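Local coordinates for hypothetical protein (PDB 1QYI) that is of unknown function but probably belongs to the haloacid dehalogenase (HAD)-like hydrolases, at residues 86-94 with 151-159; 1-9 with 284-294. All coordinates share one frame; numbering follows the deposited sequence.

Contact 1: residues 86-94 with 151-159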
loop_
_atom_site.group_PDB
_atom_site.type_symbol
_atom_site.label_atom_id
_atom_site.label_comp_id
_atom_site.label_asym_id
_atom_site.label_seq_id
_atom_site.Cartn_x
_atom_site.Cartn_y
_atom_site.Cartn_z
ATOM N N SER A 86 -1.289 18.497 -1.282
ATOM C CA SER A 86 -2.149 19.620 -0.892
ATOM C C SER A 86 -1.327 20.750 -0.261
ATOM O O SER A 86 -1.587 21.932 -0.498
ATOM C CB SER A 86 -3.228 19.156 0.097
ATOM O OG SER A 86 -4.192 18.345 -0.535
ATOM N N ILE A 87 -0.331 20.369 0.534
ATOM C CA ILE A 87 0.544 21.319 1.210
ATOM C C ILE A 87 1.261 22.195 0.188
ATOM O O ILE A 87 1.450 23.393 0.401
ATOM C CB ILE A 87 1.576 20.570 2.089
ATOM C CG1 ILE A 87 0.839 19.755 3.146
ATOM C CG2 ILE A 87 2.519 21.557 2.761
ATOM C CD1 ILE A 87 -0.122 20.597 3.965
ATOM N N HIS A 88 1.656 21.592 -0.927
ATOM C CA HIS A 88 2.330 22.338 -1.972
ATOM C C HIS A 88 1.324 23.124 -2.788
ATOM O O HIS A 88 1.633 24.206 -3.279
ATOM C CB HIS A 88 3.114 21.410 -2.892
ATOM C CG HIS A 88 4.300 20.783 -2.240
ATOM N ND1 HIS A 88 5.154 21.495 -1.414
ATOM C CD2 HIS A 88 4.790 19.528 -2.284
ATOM C CE1 HIS A 88 6.108 20.702 -0.986
ATOM N NE2 HIS A 88 5.917 19.495 -1.496
ATOM N N LEU A 89 0.119 22.583 -2.933
ATOM C CA LEU A 89 -0.902 23.269 -3.697
ATOM C C LEU A 89 -1.276 24.540 -2.950
ATOM O O LEU A 89 -1.278 25.627 -3.522
ATOM C CB LEU A 89 -2.136 22.380 -3.879
ATOM C CG LEU A 89 -3.300 23.046 -4.626
ATOM C CD1 LEU A 89 -2.832 23.514 -5.982
ATOM C CD2 LEU A 89 -4.453 22.086 -4.749
ATOM N N ILE A 90 -1.585 24.393 -1.667
ATOM C CA ILE A 90 -1.952 25.525 -0.821
ATOM C C ILE A 90 -0.817 26.566 -0.852
ATOM O O ILE A 90 -1.064 27.770 -0.833
ATOM C CB ILE A 90 -2.220 25.043 0.654
ATOM C CG1 ILE A 90 -3.508 24.236 0.706
ATOM C CG2 ILE A 90 -2.347 26.228 1.602
ATOM C CD1 ILE A 90 -3.615 23.327 1.909
ATOM N N ASP A 91 0.422 26.084 -0.925
ATOM C CA ASP A 91 1.604 26.939 -0.949
ATOM C C ASP A 91 1.688 27.788 -2.225
ATOM O O ASP A 91 2.090 28.956 -2.192
ATOM C CB ASP A 91 2.862 26.074 -0.791
ATOM C CG ASP A 91 4.089 26.887 -0.433
ATOM O OD1 ASP A 91 3.953 27.880 0.321
ATOM O OD2 ASP A 91 5.198 26.513 -0.868
ATOM N N ILE A 92 1.310 27.187 -3.348
ATOM C CA ILE A 92 1.320 27.858 -4.639
ATOM C C ILE A 92 0.112 28.801 -4.729
ATOM O O ILE A 92 0.189 29.867 -5.344
ATOM C CB ILE A 92 1.266 26.817 -5.806
ATOM C CG1 ILE A 92 2.468 25.885 -5.716
ATOM C CG2 ILE A 92 1.274 27.519 -7.158
ATOM C CD1 ILE A 92 2.457 24.773 -6.733
ATOM N N LEU A 93 -1.000 28.412 -4.110
ATOM C CA LEU A 93 -2.209 29.230 -4.136
ATOM C C LEU A 93 -2.115 30.500 -3.301
ATOM O O LEU A 93 -2.897 31.431 -3.498
ATOM C CB LEU A 93 -3.414 28.424 -3.663
ATOM C CG LEU A 93 -3.829 27.294 -4.589
ATOM C CD1 LEU A 93 -4.871 26.456 -3.887
ATOM C CD2 LEU A 93 -4.364 27.850 -5.896
ATOM N N LYS A 94 -1.170 30.542 -2.371
ATOM C CA LYS A 94 -1.004 31.714 -1.525
ATOM C C LYS A 94 -0.145 32.761 -2.235
ATOM O O LYS A 94 0.201 33.792 -1.660
ATOM C CB LYS A 94 -0.365 31.303 -0.197
ATOM C CG LYS A 94 -0.377 32.377 0.874
ATOM C CD LYS A 94 0.142 31.841 2.201
ATOM C CE LYS A 94 1.598 31.413 2.101
ATOM N NZ LYS A 94 2.084 30.780 3.362
ATOM N N LEU A 151 -5.277 19.782 7.828
ATOM C CA LEU A 151 -5.083 20.155 6.432
ATOM C C LEU A 151 -6.131 21.160 5.978
ATOM O O LEU A 151 -5.830 22.074 5.209
ATOM C CB LEU A 151 -5.146 18.909 5.542
ATOM C CG LEU A 151 -5.346 19.131 4.041
ATOM C CD1 LEU A 151 -4.229 19.995 3.503
ATOM C CD2 LEU A 151 -5.391 17.793 3.323
ATOM N N GLU A 152 -7.359 20.993 6.462
ATOM C CA GLU A 152 -8.468 21.883 6.101
ATOM C C GLU A 152 -8.362 23.261 6.759
ATOM O O GLU A 152 -8.606 24.291 6.122
ATOM C CB GLU A 152 -9.792 21.230 6.488
ATOM C CG GLU A 152 -11.026 21.918 5.952
ATOM C CD GLU A 152 -12.253 21.043 6.089
ATOM O OE1 GLU A 152 -12.644 20.734 7.237
ATOM O OE2 GLU A 152 -12.820 20.643 5.047
ATOM N N GLU A 153 -8.002 23.263 8.039
ATOM C CA GLU A 153 -7.839 24.489 8.806
ATOM C C GLU A 153 -6.691 25.295 8.223
ATOM O O GLU A 153 -6.748 26.518 8.148
ATOM C CB GLU A 153 -7.556 24.140 10.275
ATOM C CG GLU A 153 -6.809 25.206 11.085
ATOM C CD GLU A 153 -7.715 26.245 11.720
ATOM O OE1 GLU A 153 -8.390 26.994 10.975
ATOM O OE2 GLU A 153 -7.756 26.302 12.974
ATOM N N PHE A 154 -5.644 24.592 7.811
ATOM C CA PHE A 154 -4.466 25.220 7.230
ATOM C C PHE A 154 -4.827 25.940 5.939
ATOM O O PHE A 154 -4.382 27.062 5.696
ATOM C CB PHE A 154 -3.416 24.154 6.938
ATOM C CG PHE A 154 -2.104 24.699 6.473
ATOM C CD1 PHE A 154 -1.258 25.354 7.359
ATOM C CD2 PHE A 154 -1.704 24.544 5.151
ATOM C CE1 PHE A 154 -0.028 25.845 6.937
ATOM C CE2 PHE A 154 -0.477 25.030 4.717
ATOM C CZ PHE A 154 0.362 25.683 5.612
ATOM N N ALA A 155 -5.629 25.285 5.107
ATOM C CA ALA A 155 -6.044 25.866 3.840
ATOM C C ALA A 155 -6.909 27.110 4.040
ATOM O O ALA A 155 -6.741 28.096 3.325
ATOM C CB ALA A 155 -6.789 24.826 3.018
ATOM N N THR A 156 -7.823 27.073 5.012
ATOM C CA THR A 156 -8.698 28.226 5.270
ATOM C C THR A 156 -7.926 29.432 5.804
ATOM O O THR A 156 -8.135 30.557 5.346
ATOM C CB THR A 156 -9.829 27.902 6.286
ATOM O OG1 THR A 156 -9.266 27.737 7.589
ATOM C CG2 THR A 156 -10.579 26.642 5.884
ATOM N N THR A 157 -7.035 29.195 6.766
ATOM C CA THR A 157 -6.241 30.278 7.351
ATOM C C THR A 157 -5.200 30.827 6.362
ATOM O O THR A 157 -4.977 32.038 6.291
ATOM C CB THR A 157 -5.520 29.833 8.658
ATOM O OG1 THR A 157 -4.635 28.743 8.377
ATOM C CG2 THR A 157 -6.535 29.395 9.715
ATOM N N GLU A 158 -4.571 29.941 5.596
ATOM C CA GLU A 158 -3.570 30.353 4.618
ATOM C C GLU A 158 -4.185 31.037 3.399
ATOM O O GLU A 158 -3.720 32.086 2.959
ATOM C CB GLU A 158 -2.749 29.146 4.169
ATOM C CG GLU A 158 -1.830 28.616 5.243
ATOM C CD GLU A 158 -0.847 29.663 5.710
ATOM O OE1 GLU A 158 -0.144 30.226 4.846
ATOM O OE2 GLU A 158 -0.780 29.923 6.931
ATOM N N LEU A 159 -5.235 30.439 2.853
ATOM C CA LEU A 159 -5.893 30.999 1.688
ATOM C C LEU A 159 -6.958 32.036 2.035
ATOM O O LEU A 159 -7.623 32.573 1.149
ATOM C CB LEU A 159 -6.498 29.868 0.859
ATOM C CG LEU A 159 -5.538 29.204 -0.136
ATOM C CD1 LEU A 159 -4.147 29.032 0.461
ATOM C CD2 LEU A 159 -6.125 27.866 -0.547
#
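Lys94 and Glu158 close one end of this helix pair with a salt bridge, Lys94 NZ lying 2.7 Å from Glu158 OE1 and meeting it nearly along the C-O axis. Both chains bend to make it: Lys94 runs extended until a turn at chi3 (63°), while Glu158 turns its carboxylate to the amine at chi2 (-59°); its chi1 (-70°) sets CG over the centre of one face of the Phe154 ring, 3.6 Å above the plane. Beneath the ion pair the packing is apolar. Ile90 is a knob in the hole formed by Leu151, Phe154, Ala155 and Glu158. Its two branches divide the work: CD1 reaches Ala155 CB and Leu151 CD1, while CG2 stands 3.5 Å from Leu159 CD1 and 3.8 Å from Phe154 CE2. Farther toward the N-terminal ends, Leu151 CD1 rests 3.6 Å from Ser86 CB; the Ser86 hydroxyl itself bonds Phe82 O. Beyond Ile90, Leu93 CD1 touches Leu159 CD2 at 3.8 Å. Phe136 meets the Phe154 ring edge-to-face, and helix 98-106 adds Phe104 and Met105 to the apolar surround. The axes of 86-93 and 151-158 approach to 10.3 Å, only 6° from parallel: two helices meeting through a single knob-into-hole, Ile90, in an all-helical part of the chain.

Contact 2: residues 1-9 with 284-294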
loop_
_atom_site.group_PDB
_atom_site.type_symbol
_atom_site.label_atom_id
_atom_site.label_comp_id
_atom_site.label_asym_id
_atom_site.label_seq_id
_atom_site.Cartn_x
_atom_site.Cartn_y
_atom_site.Cartn_z
HETATM N N MSE A 1 -2.688 -32.443 3.286
HETATM C CA MSE A 1 -3.040 -32.266 4.723
HETATM C C MSE A 1 -2.232 -31.141 5.373
HETATM O O MSE A 1 -2.807 -30.196 5.911
HETATM C CB MSE A 1 -2.798 -33.567 5.488
HETATM C CG MSE A 1 -1.380 -34.113 5.333
HETATM SE SE MSE A 1 -0.914 -35.465 6.645
HETATM C CE MSE A 1 -1.595 -37.040 5.709
ATOM N N LYS A 2 -0.905 -31.253 5.337
ATOM C CA LYS A 2 -0.037 -30.230 5.921
ATOM C C LYS A 2 0.021 -29.034 4.997
ATOM O O LYS A 2 0.348 -29.163 3.817
ATOM C CB LYS A 2 1.382 -30.759 6.147
ATOM C CG LYS A 2 1.530 -31.695 7.325
ATOM C CD LYS A 2 2.997 -31.987 7.594
ATOM C CE LYS A 2 3.176 -33.088 8.629
ATOM N NZ LYS A 2 2.610 -32.733 9.952
ATOM N N LYS A 3 -0.297 -27.866 5.539
ATOM C CA LYS A 3 -0.298 -26.649 4.751
ATOM C C LYS A 3 0.584 -25.557 5.339
ATOM O O LYS A 3 0.840 -25.510 6.541
ATOM C CB LYS A 3 -1.730 -26.132 4.594
ATOM C CG LYS A 3 -2.409 -26.570 3.300
ATOM C CD LYS A 3 -3.830 -26.030 3.193
ATOM C CE LYS A 3 -4.326 -26.031 1.752
ATOM N NZ LYS A 3 -3.586 -25.036 0.920
ATOM N N ILE A 4 1.066 -24.682 4.469
ATOM C CA ILE A 4 1.905 -23.579 4.890
ATOM C C ILE A 4 1.376 -22.326 4.209
ATOM O O ILE A 4 1.479 -22.182 3.002
ATOM C CB ILE A 4 3.374 -23.827 4.522
ATOM C CG1 ILE A 4 4.174 -22.540 4.738
ATOM C CG2 ILE A 4 3.455 -24.314 3.104
ATOM C CD1 ILE A 4 5.673 -22.763 4.731
ATOM N N LEU A 5 0.802 -21.433 5.008
ATOM C CA LEU A 5 0.231 -20.213 4.489
ATOM C C LEU A 5 1.221 -19.059 4.538
ATOM O O LEU A 5 1.781 -18.738 5.597
ATOM C CB LEU A 5 -1.038 -19.867 5.264
ATOM C CG LEU A 5 -1.972 -21.047 5.546
ATOM C CD1 LEU A 5 -3.187 -20.551 6.298
ATOM C CD2 LEU A 5 -2.384 -21.732 4.245
ATOM N N PHE A 6 1.415 -18.436 3.373
ATOM C CA PHE A 6 2.339 -17.317 3.186
ATOM C C PHE A 6 1.665 -15.956 3.091
ATOM O O PHE A 6 0.520 -15.828 2.653
ATOM C CB PHE A 6 3.138 -17.522 1.899
ATOM C CG PHE A 6 4.234 -18.545 2.011
ATOM C CD1 PHE A 6 5.453 -18.206 2.600
ATOM C CD2 PHE A 6 4.057 -19.837 1.509
ATOM C CE1 PHE A 6 6.483 -19.129 2.685
ATOM C CE2 PHE A 6 5.077 -20.771 1.587
ATOM C CZ PHE A 6 6.300 -20.417 2.179
ATOM N N ASP A 7 2.400 -14.933 3.508
ATOM C CA ASP A 7 1.933 -13.555 3.408
ATOM C C ASP A 7 2.781 -13.005 2.267
ATOM O O ASP A 7 3.837 -13.561 1.977
ATOM C CB ASP A 7 2.205 -12.792 4.703
ATOM C CG ASP A 7 1.790 -11.336 4.619
ATOM O OD1 ASP A 7 0.834 -11.018 3.881
ATOM O OD2 ASP A 7 2.414 -10.500 5.302
ATOM N N VAL A 8 2.333 -11.939 1.615
ATOM C CA VAL A 8 3.088 -11.406 0.490
ATOM C C VAL A 8 4.068 -10.302 0.866
ATOM O O VAL A 8 5.281 -10.505 0.781
ATOM C CB VAL A 8 2.149 -10.914 -0.618
ATOM C CG1 VAL A 8 2.956 -10.558 -1.845
ATOM C CG2 VAL A 8 1.132 -12.007 -0.958
ATOM N N ASP A 9 3.568 -9.144 1.281
ATOM C CA ASP A 9 4.482 -8.083 1.651
ATOM C C ASP A 9 5.185 -8.458 2.933
ATOM O O ASP A 9 4.568 -8.996 3.857
ATOM C CB ASP A 9 3.770 -6.736 1.830
ATOM C CG ASP A 9 3.268 -6.157 0.513
ATOM O OD1 ASP A 9 3.919 -6.376 -0.536
ATOM O OD2 ASP A 9 2.226 -5.467 0.536
ATOM N N LYS A 284 -6.997 -8.222 8.126
ATOM C CA LYS A 284 -5.903 -9.125 8.492
ATOM C C LYS A 284 -5.793 -9.575 9.948
ATOM O O LYS A 284 -5.275 -10.673 10.212
ATOM C CB LYS A 284 -4.544 -8.558 8.058
ATOM C CG LYS A 284 -3.570 -9.637 7.542
ATOM C CD LYS A 284 -3.904 -10.034 6.099
ATOM C CE LYS A 284 -3.422 -11.431 5.719
ATOM N NZ LYS A 284 -1.957 -11.610 5.719
ATOM N N PRO A 285 -6.225 -8.743 10.919
ATOM C CA PRO A 285 -6.089 -9.264 12.286
ATOM C C PRO A 285 -7.004 -10.489 12.398
ATOM O O PRO A 285 -6.669 -11.477 13.052
ATOM C CB PRO A 285 -6.557 -8.098 13.151
ATOM C CG PRO A 285 -6.251 -6.897 12.315
ATOM C CD PRO A 285 -6.642 -7.330 10.923
ATOM N N ASN A 286 -8.160 -10.415 11.739
ATOM C CA ASN A 286 -9.128 -11.505 11.737
ATOM C C ASN A 286 -8.586 -12.612 10.821
ATOM O O ASN A 286 -8.261 -12.368 9.663
ATOM C CB ASN A 286 -10.493 -11.006 11.229
ATOM C CG ASN A 286 -11.577 -12.086 11.283
ATOM O OD1 ASN A 286 -11.452 -13.135 10.649
ATOM N ND2 ASN A 286 -12.647 -11.825 12.032
ATOM N N PRO A 287 -8.496 -13.849 11.335
ATOM C CA PRO A 287 -7.996 -15.019 10.602
ATOM C C PRO A 287 -8.810 -15.468 9.383
ATOM O O PRO A 287 -8.473 -16.467 8.753
ATOM C CB PRO A 287 -7.941 -16.097 11.681
ATOM C CG PRO A 287 -9.110 -15.744 12.542
ATOM C CD PRO A 287 -8.997 -14.244 12.663
ATOM N N PHE A 288 -9.858 -14.725 9.041
ATOM C CA PHE A 288 -10.702 -15.072 7.903
ATOM C C PHE A 288 -9.970 -15.419 6.619
ATOM O O PHE A 288 -10.229 -16.464 6.015
ATOM C CB PHE A 288 -11.674 -13.947 7.575
ATOM C CG PHE A 288 -12.348 -14.124 6.252
ATOM C CD1 PHE A 288 -13.312 -15.111 6.081
ATOM C CD2 PHE A 288 -11.990 -13.343 5.158
ATOM C CE1 PHE A 288 -13.922 -15.320 4.844
ATOM C CE2 PHE A 288 -12.593 -13.545 3.914
ATOM C CZ PHE A 288 -13.562 -14.541 3.759
ATOM N N SER A 289 -9.085 -14.528 6.184
ATOM C CA SER A 289 -8.341 -14.747 4.948
ATOM C C SER A 289 -7.424 -15.956 5.055
ATOM O O SER A 289 -7.259 -16.696 4.089
ATOM C CB SER A 289 -7.527 -13.506 4.583
ATOM O OG SER A 289 -6.575 -13.214 5.596
ATOM N N TYR A 290 -6.842 -16.174 6.229
ATOM C CA TYR A 290 -5.979 -17.324 6.399
ATOM C C TYR A 290 -6.822 -18.588 6.354
ATOM O O TYR A 290 -6.387 -19.618 5.840
ATOM C CB TYR A 290 -5.198 -17.239 7.716
ATOM C CG TYR A 290 -3.817 -16.641 7.547
ATOM C CD1 TYR A 290 -2.907 -17.196 6.646
ATOM C CD2 TYR A 290 -3.442 -15.484 8.239
ATOM C CE1 TYR A 290 -1.659 -16.616 6.428
ATOM C CE2 TYR A 290 -2.194 -14.889 8.031
ATOM C CZ TYR A 290 -1.303 -15.461 7.119
ATOM O OH TYR A 290 -0.072 -14.877 6.887
ATOM N N ILE A 291 -8.041 -18.497 6.875
ATOM C CA ILE A 291 -8.959 -19.634 6.896
ATOM C C ILE A 291 -9.453 -19.962 5.482
ATOM O O ILE A 291 -9.695 -21.124 5.143
ATOM C CB ILE A 291 -10.167 -19.340 7.822
ATOM C CG1 ILE A 291 -9.664 -19.170 9.259
ATOM C CG2 ILE A 291 -11.196 -20.462 7.731
ATOM C CD1 ILE A 291 -10.751 -18.875 10.295
ATOM N N ALA A 292 -9.593 -18.922 4.667
ATOM C CA ALA A 292 -10.040 -19.073 3.293
ATOM C C ALA A 292 -8.921 -19.678 2.451
ATOM O O ALA A 292 -9.170 -20.456 1.531
ATOM C CB ALA A 292 -10.439 -17.724 2.734
ATOM N N ALA A 293 -7.688 -19.313 2.777
ATOM C CA ALA A 293 -6.518 -19.800 2.067
ATOM C C ALA A 293 -6.202 -21.240 2.451
ATOM O O ALA A 293 -5.458 -21.939 1.751
ATOM C CB ALA A 293 -5.329 -18.917 2.372
ATOM N N LEU A 294 -6.782 -21.683 3.556
ATOM C CA LEU A 294 -6.541 -23.029 4.043
ATOM C C LEU A 294 -7.557 -24.044 3.537
ATOM O O LEU A 294 -7.173 -25.058 2.964
ATOM C CB LEU A 294 -6.522 -23.019 5.573
ATOM C CG LEU A 294 -5.832 -24.188 6.287
ATOM C CD1 LEU A 294 -5.419 -23.772 7.694
ATOM C CD2 LEU A 294 -6.757 -25.371 6.321
#
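Lys284 reaches back to the end of strand 3-6, where its NZ makes a long, weak salt bridge to Asp7 OD1 (3.4 Å). The bends at chi2 and chi4 turn the amine toward a group of acceptors, since the same nitrogen also bonds Ala237 O and pairs with Asp327. Two residues on, Asn286 caps the helix start, its OD1 accepting from Phe288 N at 2.8 Å in the carbonyl plane. Tyr290 then brings its ring against Leu5. The two side chains lie alongside, running opposite ways, with CD1 of Tyr290 3.4 Å from CD1 of Leu5 and 3.5 Å from its CB; the phenol oxygen comes to rest near Asp7 CB. With CG beside its own backbone N (chi1 -43°), Leu5 also directs CD2 toward Ala293. Leu294 CD1 lies 4.2 Å from Leu5 CD1, and Lys3 passes obliquely, its CE 3.2 Å from Leu294 O. Val318 and Ile320 of the adjacent strand 318-322 extend this apolar layer under Leu294 and Tyr290. Helix 288-294 thus crosses the strand at 136° on one face of a parallel sheet, and Lys284 reaches Asp7 just past the strand's C-terminal end, consistent with the Rossmann-like core and active-site end of HAD-family proteins.

In the fold
The two contacts belong to different parts of the molecule, on opposite sides of the chain's centre. Their own centres are 44 Å apart and their nearest atoms about 24 Å, so neither touches the other. Along the chain, contact 1 is nested inside the loop closed by contact 2: segments 1-9 and 284-294 bracket 274 residues, among them the helical region that holds both partners of contact 1. This matches a HAD-like core carrying a large helical insertion, probably a cap. Contact 2 lies at the sheet, where Asp7 and Asp9 at the end of the strand, Lys284 and Asp323 probably outline the active site, as in relatives; contact 1 is remote from it.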